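Local coordinates for angiotensin-converting enzyme (Anopheles gambiae, PDB 6S1Y), which probably acts as a zinc-dependent peptidase that trims dipeptides from the C-terminal end of peptide substrates, at residues F431-R442 / D491-V502. Sequence-based numbering, arbitrary orientation.
Sequences FLPFAYTLDKYR and DVEYLRYFVSYV. With KSN ((2~{S})-2-[[(4~{S})-4-azanyl-5-oxidanyl-5-oxidanylidene-pentanoyl]amino]pentanedioic acid), chain H.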
loop_
_atom_site.group_PDB
_atom_site.type_symbol
_atom_site.label_atom_id
_atom_site.label_comp_id
_atom_site.label_asym_id
_atom_site.label_seq_id
_atom_site.Cartn_x
_atom_site.Cartn_y
_atom_site.Cartn_z
ATOM N N PHE A 431 9.856 2.409 4.395
ATOM C CA PHE A 431 8.985 1.811 3.376
ATOM C C PHE A 431 9.201 2.449 2.003
ATOM O O PHE A 431 9.024 1.786 0.972
ATOM C CB PHE A 431 7.531 1.932 3.865
ATOM C CG PHE A 431 6.508 1.510 2.860
ATOM C CD1 PHE A 431 6.178 0.182 2.702
ATOM C CD2 PHE A 431 5.843 2.452 2.109
ATOM C CE1 PHE A 431 5.245 -0.205 1.779
ATOM C CE2 PHE A 431 4.910 2.067 1.167
ATOM C CZ PHE A 431 4.619 0.739 1.008
ATOM N N LEU A 432 9.607 3.700 1.952
ATOM C CA LEU A 432 9.739 4.369 0.656
ATOM C C LEU A 432 10.750 3.707 -0.261
ATOM O O LEU A 432 10.391 3.390 -1.410
ATOM C CB LEU A 432 10.065 5.851 0.884
ATOM C CG LEU A 432 8.818 6.577 1.402
ATOM C CD1 LEU A 432 9.143 7.522 2.491
ATOM C CD2 LEU A 432 8.138 7.323 0.271
ATOM N N PRO A 433 11.986 3.437 0.160
ATOM C CA PRO A 433 12.880 2.668 -0.717
ATOM C C PRO A 433 12.307 1.324 -1.109
ATOM O O PRO A 433 12.494 0.886 -2.251
ATOM C CB PRO A 433 14.162 2.525 0.120
ATOM C CG PRO A 433 14.061 3.660 1.169
ATOM C CD PRO A 433 12.612 3.804 1.439
ATOM N N PHE A 434 11.629 0.635 -0.199
ATOM C CA PHE A 434 11.005 -0.625 -0.565
ATOM C C PHE A 434 9.998 -0.425 -1.686
ATOM O O PHE A 434 10.043 -1.120 -2.702
ATOM C CB PHE A 434 10.311 -1.244 0.644
ATOM C CG PHE A 434 9.515 -2.475 0.312
ATOM C CD1 PHE A 434 10.127 -3.723 0.268
ATOM C CD2 PHE A 434 8.167 -2.387 0.055
ATOM C CE1 PHE A 434 9.400 -4.853 -0.017
ATOM C CE2 PHE A 434 7.434 -3.512 -0.239
ATOM C CZ PHE A 434 8.048 -4.748 -0.274
ATOM N N ALA A 435 9.038 0.489 -1.492
ATOM C CA ALA A 435 7.981 0.688 -2.485
ATOM C C ALA A 435 8.582 1.068 -3.831
ATOM O O ALA A 435 8.156 0.562 -4.872
ATOM C CB ALA A 435 7.006 1.760 -2.001
ATOM N N TYR A 436 9.612 1.921 -3.818
ATOM C CA TYR A 436 10.307 2.305 -5.042
ATOM C C TYR A 436 10.848 1.089 -5.794
ATOM O O TYR A 436 10.659 0.971 -7.008
ATOM C CB TYR A 436 11.453 3.266 -4.696
ATOM C CG TYR A 436 12.320 3.704 -5.859
ATOM C CD1 TYR A 436 11.830 4.558 -6.846
ATOM C CD2 TYR A 436 13.657 3.306 -5.947
ATOM C CE1 TYR A 436 12.653 4.977 -7.895
ATOM C CE2 TYR A 436 14.464 3.719 -6.975
ATOM C CZ TYR A 436 13.963 4.545 -7.956
ATOM O OH TYR A 436 14.798 4.954 -8.987
ATOM N N THR A 437 11.523 0.173 -5.090
ATOM C CA THR A 437 12.173 -0.934 -5.780
ATOM C C THR A 437 11.169 -1.887 -6.420
ATOM O O THR A 437 11.500 -2.562 -7.395
ATOM C CB THR A 437 13.071 -1.732 -4.831
ATOM O OG1 THR A 437 12.302 -2.153 -3.706
ATOM C CG2 THR A 437 14.233 -0.904 -4.334
ATOM N N LEU A 438 9.961 -1.994 -5.875
ATOM C CA LEU A 438 9.019 -2.965 -6.429
ATOM C C LEU A 438 8.581 -2.582 -7.846
ATOM O O LEU A 438 8.491 -3.446 -8.727
ATOM C CB LEU A 438 7.797 -3.113 -5.531
ATOM C CG LEU A 438 7.881 -4.068 -4.350
ATOM C CD1 LEU A 438 6.473 -4.484 -3.949
ATOM C CD2 LEU A 438 8.704 -5.297 -4.704
ATOM N N ASP A 439 8.271 -1.310 -8.082
ATOM C CA ASP A 439 7.890 -0.943 -9.438
ATOM C C ASP A 439 9.085 -0.612 -10.309
ATOM O O ASP A 439 9.038 -0.867 -11.518
ATOM C CB ASP A 439 6.863 0.188 -9.408
ATOM C CG ASP A 439 5.425 -0.360 -9.193
ATOM O OD1 ASP A 439 5.300 -1.589 -9.009
ATOM O OD2 ASP A 439 4.435 0.408 -9.234
ATOM N N LYS A 440 10.185 -0.114 -9.752
ATOM C CA LYS A 440 11.375 0.012 -10.589
ATOM C C LYS A 440 11.737 -1.351 -11.150
ATOM O O LYS A 440 12.026 -1.483 -12.338
ATOM C CB LYS A 440 12.535 0.619 -9.800
ATOM C CG LYS A 440 13.746 1.006 -10.628
ATOM C CD LYS A 440 14.951 1.333 -9.723
ATOM C CE LYS A 440 16.208 1.787 -10.514
ATOM N NZ LYS A 440 16.077 3.176 -11.011
ATOM N N TYR A 441 11.649 -2.395 -10.325
ATOM C CA TYR A 441 11.886 -3.744 -10.821
ATOM C C TYR A 441 10.853 -4.131 -11.870
ATOM O O TYR A 441 11.204 -4.639 -12.945
ATOM C CB TYR A 441 11.870 -4.746 -9.674
ATOM C CG TYR A 441 12.000 -6.172 -10.125
ATOM C CD1 TYR A 441 13.230 -6.693 -10.469
ATOM C CD2 TYR A 441 10.892 -7.004 -10.214
ATOM C CE1 TYR A 441 13.358 -7.996 -10.886
ATOM C CE2 TYR A 441 11.019 -8.317 -10.623
ATOM C CZ TYR A 441 12.255 -8.805 -10.954
ATOM O OH TYR A 441 12.383 -10.114 -11.353
ATOM N N ARG A 442 9.567 -3.919 -11.578
ATOM C CA ARG A 442 8.552 -4.386 -12.518
ATOM C C ARG A 442 8.574 -3.568 -13.801
ATOM O O ARG A 442 8.384 -4.119 -14.890
ATOM C CB ARG A 442 7.170 -4.379 -11.859
ATOM C CG ARG A 442 7.029 -5.526 -10.864
ATOM C CD ARG A 442 5.585 -5.774 -10.380
ATOM N NE ARG A 442 5.053 -4.718 -9.518
ATOM C CZ ARG A 442 3.843 -4.736 -8.950
ATOM N NH1 ARG A 442 2.984 -5.745 -9.134
ATOM N NH2 ARG A 442 3.485 -3.725 -8.188
ATOM N N ASP A 491 -0.858 -8.625 -9.377
ATOM C CA ASP A 491 -0.786 -7.593 -10.409
ATOM C C ASP A 491 -1.439 -6.295 -9.940
ATOM O O ASP A 491 -2.272 -5.705 -10.630
ATOM C CB ASP A 491 -1.431 -8.084 -11.709
ATOM C CG ASP A 491 -1.472 -7.014 -12.784
ATOM O OD1 ASP A 491 -0.501 -6.228 -12.872
ATOM O OD2 ASP A 491 -2.473 -6.953 -13.536
ATOM N N VAL A 492 -1.037 -5.837 -8.759
ATOM C CA VAL A 492 -1.449 -4.541 -8.239
ATOM C C VAL A 492 -0.242 -3.621 -8.311
ATOM O O VAL A 492 0.801 -3.908 -7.712
ATOM C CB VAL A 492 -1.984 -4.636 -6.800
ATOM C CG1 VAL A 492 -2.314 -3.263 -6.293
ATOM C CG2 VAL A 492 -3.214 -5.557 -6.739
ATOM N N GLU A 493 -0.373 -2.537 -9.073
ATOM C CA GLU A 493 0.646 -1.492 -9.127
ATOM C C GLU A 493 1.045 -1.072 -7.715
ATOM O O GLU A 493 0.200 -1.003 -6.819
ATOM C CB GLU A 493 0.078 -0.307 -9.920
ATOM C CG GLU A 493 1.073 0.749 -10.284
ATOM C CD GLU A 493 1.011 1.938 -9.354
ATOM O OE1 GLU A 493 0.514 1.796 -8.222
ATOM O OE2 GLU A 493 1.478 3.015 -9.771
ATOM N N TYR A 494 2.349 -0.823 -7.501
ATOM C CA TYR A 494 2.828 -0.511 -6.154
ATOM C C TYR A 494 3.324 0.913 -5.986
ATOM O O TYR A 494 3.460 1.373 -4.847
ATOM C CB TYR A 494 3.952 -1.470 -5.726
ATOM C CG TYR A 494 3.989 -1.754 -4.226
ATOM C CD1 TYR A 494 3.097 -2.642 -3.648
ATOM C CD2 TYR A 494 4.926 -1.138 -3.396
ATOM C CE1 TYR A 494 3.131 -2.910 -2.296
ATOM C CE2 TYR A 494 4.970 -1.402 -2.055
ATOM C CZ TYR A 494 4.063 -2.279 -1.505
ATOM O OH TYR A 494 4.124 -2.520 -0.168
ATOM N N LEU A 495 3.579 1.635 -7.076
ATOM C CA LEU A 495 4.012 3.024 -6.939
ATOM C C LEU A 495 2.970 3.872 -6.213
ATOM O O LEU A 495 3.325 4.873 -5.584
ATOM C CB LEU A 495 4.322 3.625 -8.312
ATOM C CG LEU A 495 5.030 4.982 -8.194
ATOM C CD1 LEU A 495 6.513 4.776 -7.962
ATOM C CD2 LEU A 495 4.790 5.842 -9.422
ATOM N N ARG A 496 1.693 3.488 -6.277
ATOM C CA ARG A 496 0.668 4.168 -5.478
ATOM C C ARG A 496 1.114 4.367 -4.029
ATOM O O ARG A 496 0.817 5.404 -3.417
ATOM C CB ARG A 496 -0.643 3.371 -5.505
ATOM C CG ARG A 496 -0.507 1.916 -5.069
ATOM C CD ARG A 496 -1.786 1.115 -5.337
ATOM N NE ARG A 496 -2.095 0.996 -6.760
ATOM C CZ ARG A 496 -3.207 0.430 -7.233
ATOM N NH1 ARG A 496 -4.084 -0.073 -6.393
ATOM N NH2 ARG A 496 -3.441 0.370 -8.546
ATOM N N TYR A 497 1.809 3.372 -3.447
ATOM C CA TYR A 497 2.169 3.472 -2.033
ATOM C C TYR A 497 3.370 4.393 -1.834
ATOM O O TYR A 497 3.431 5.137 -0.856
ATOM C CB TYR A 497 2.425 2.079 -1.453
ATOM C CG TYR A 497 1.255 1.118 -1.623
ATOM C CD1 TYR A 497 0.147 1.155 -0.759
ATOM C CD2 TYR A 497 1.252 0.177 -2.640
ATOM C CE1 TYR A 497 -0.914 0.282 -0.920
ATOM C CE2 TYR A 497 0.184 -0.688 -2.814
ATOM C CZ TYR A 497 -0.893 -0.629 -1.953
ATOM O OH TYR A 497 -1.940 -1.509 -2.113
ATOM N N PHE A 498 4.303 4.409 -2.779
ATOM C CA PHE A 498 5.382 5.389 -2.732
ATOM C C PHE A 498 4.825 6.810 -2.769
ATOM O O PHE A 498 5.184 7.666 -1.946
ATOM C CB PHE A 498 6.347 5.154 -3.909
ATOM C CG PHE A 498 7.535 6.076 -3.907
ATOM C CD1 PHE A 498 7.437 7.364 -4.416
ATOM C CD2 PHE A 498 8.750 5.663 -3.384
ATOM C CE1 PHE A 498 8.540 8.218 -4.407
ATOM C CE2 PHE A 498 9.848 6.504 -3.371
ATOM C CZ PHE A 498 9.735 7.793 -3.883
ATOM N N VAL A 499 3.945 7.083 -3.726
ATOM C CA VAL A 499 3.352 8.413 -3.830
ATOM C C VAL A 499 2.594 8.752 -2.556
ATOM O O VAL A 499 2.745 9.844 -1.993
ATOM C CB VAL A 499 2.450 8.484 -5.076
ATOM C CG1 VAL A 499 1.757 9.818 -5.177
ATOM C CG2 VAL A 499 3.279 8.274 -6.310
ATOM N N SER A 500 1.783 7.811 -2.067
ATOM C CA SER A 500 1.069 8.018 -0.812
ATOM C C SER A 500 2.000 8.417 0.325
ATOM O O SER A 500 1.688 9.308 1.117
ATOM C CB SER A 500 0.329 6.744 -0.418
ATOM O OG SER A 500 -0.153 6.883 0.903
ATOM N N TYR A 501 3.118 7.710 0.475
ATOM C CA TYR A 501 3.987 7.961 1.621
ATOM C C TYR A 501 4.666 9.324 1.530
ATOM O O TYR A 501 5.007 9.897 2.569
ATOM C CB TYR A 501 4.998 6.821 1.772
ATOM C CG TYR A 501 4.478 5.735 2.692
ATOM C CD1 TYR A 501 3.343 5.005 2.361
ATOM C CD2 TYR A 501 5.096 5.463 3.906
ATOM C CE1 TYR A 501 2.837 4.027 3.201
ATOM C CE2 TYR A 501 4.588 4.468 4.766
ATOM C CZ TYR A 501 3.454 3.773 4.403
ATOM O OH TYR A 501 2.949 2.806 5.224
ATOM N N VAL A 502 4.803 9.887 0.334
ATOM C CA VAL A 502 5.229 11.277 0.207
ATOM C C VAL A 502 4.065 12.241 0.472
ATOM O O VAL A 502 4.132 13.098 1.362
ATOM C CB VAL A 502 5.831 11.531 -1.185
ATOM C CG1 VAL A 502 6.238 13.013 -1.303
ATOM C CG2 VAL A 502 6.999 10.604 -1.464
HETATM C C10 KSN H . -6.003 -4.471 -3.494
HETATM C C13 KSN H . -4.611 -1.754 0.012
HETATM C C17 KSN H . 1.322 -3.593 2.062
HETATM C C02 KSN H . 0.602 -2.289 2.424
HETATM C C03 KSN H . -0.783 -2.092 1.791
HETATM C C04 KSN H . -1.503 -3.337 1.301
HETATM C C05 KSN H . -2.874 -3.619 1.970
HETATM C C07 KSN H . -4.231 -3.241 -0.196
HETATM C C08 KSN H . -5.228 -4.013 -1.049
HETATM C C09 KSN H . -5.256 -3.544 -2.516
HETATM N N01 KSN H . 1.425 -1.132 2.052
HETATM N N06 KSN H . -4.138 -3.622 1.220
HETATM O O11 KSN H . -6.224 -5.679 -3.167
HETATM O O12 KSN H . -6.395 -4.051 -4.636
HETATM O O14 KSN H . -5.395 -1.466 0.957
HETATM O O15 KSN H . -4.137 -0.843 -0.693
HETATM O O16 KSN H . -2.904 -3.914 3.128
HETATM O O18 KSN H . 1.079 -4.612 2.763
HETATM O O19 KSN H . 2.147 -3.713 1.117
HETATM O O HOH W 1 4.118 2.199 -11.376
#
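F431, Y494 and Y497 line the KSN pocket, probably the substrate site of this zinc peptidase, where helix 431-442 packs on segment 491-502 in a buried contact. The helices, 431-442 and 495-502, run nearly antiparallel, at 150°, with axes 8.2 Å apart. A435 faces F498 at the close approach, CB to CB 3.9 Å. The Y494 ring packs beside A435, CD2 on its CA. L438 CD1 sits over the centre of one face of the Y494 ring, a CH-pi contact 3.6 Å from the centroid, and Y497 CD2 covers the opposite face. F434 and F431 reach the hydroxyl end of Y494 with their rims. Packed on both faces, the Y494 ring is probably held in place, and its OH donates to KSN O19 at 2.6 Å. Y497 OH donates to KSN O15. F431 CG lies anti to the backbone N (chi1 173°), which lays CD2 over the centre of the Y501 ring; the two planes are 39° apart. L432 CD2 rests on Y501 CB and over a face of F498.

The polar end lies at the start of helix 495-502. D439 OD2 accepts from L495 N at 2.6 Å and from Y494 N at 3.0 Å, both from the same face of the carboxylate. R442 holds D439 side-on: NE and NH2 both bind OD1 in a salt bridge. The same NH2 donates to V492 O at 2.7 Å, in the guanidinium plane. R442 thus joins D439 OD1 to V492 O, while D439 OD2 takes the NH groups of Y494 and L495. A water bridges D439 OD2 and E493 OE2, which probably eases the nearness of two acids. E493 OE1 accepts from R496 N, a capping bond at the start of the helix.

W194 of helix 190-196 packs on D439, R442 and E493. Helix 203-233 lies against Y436 and F498, and helix 381-395, which carries the zinc ligand E385, touches Y497 and Y501.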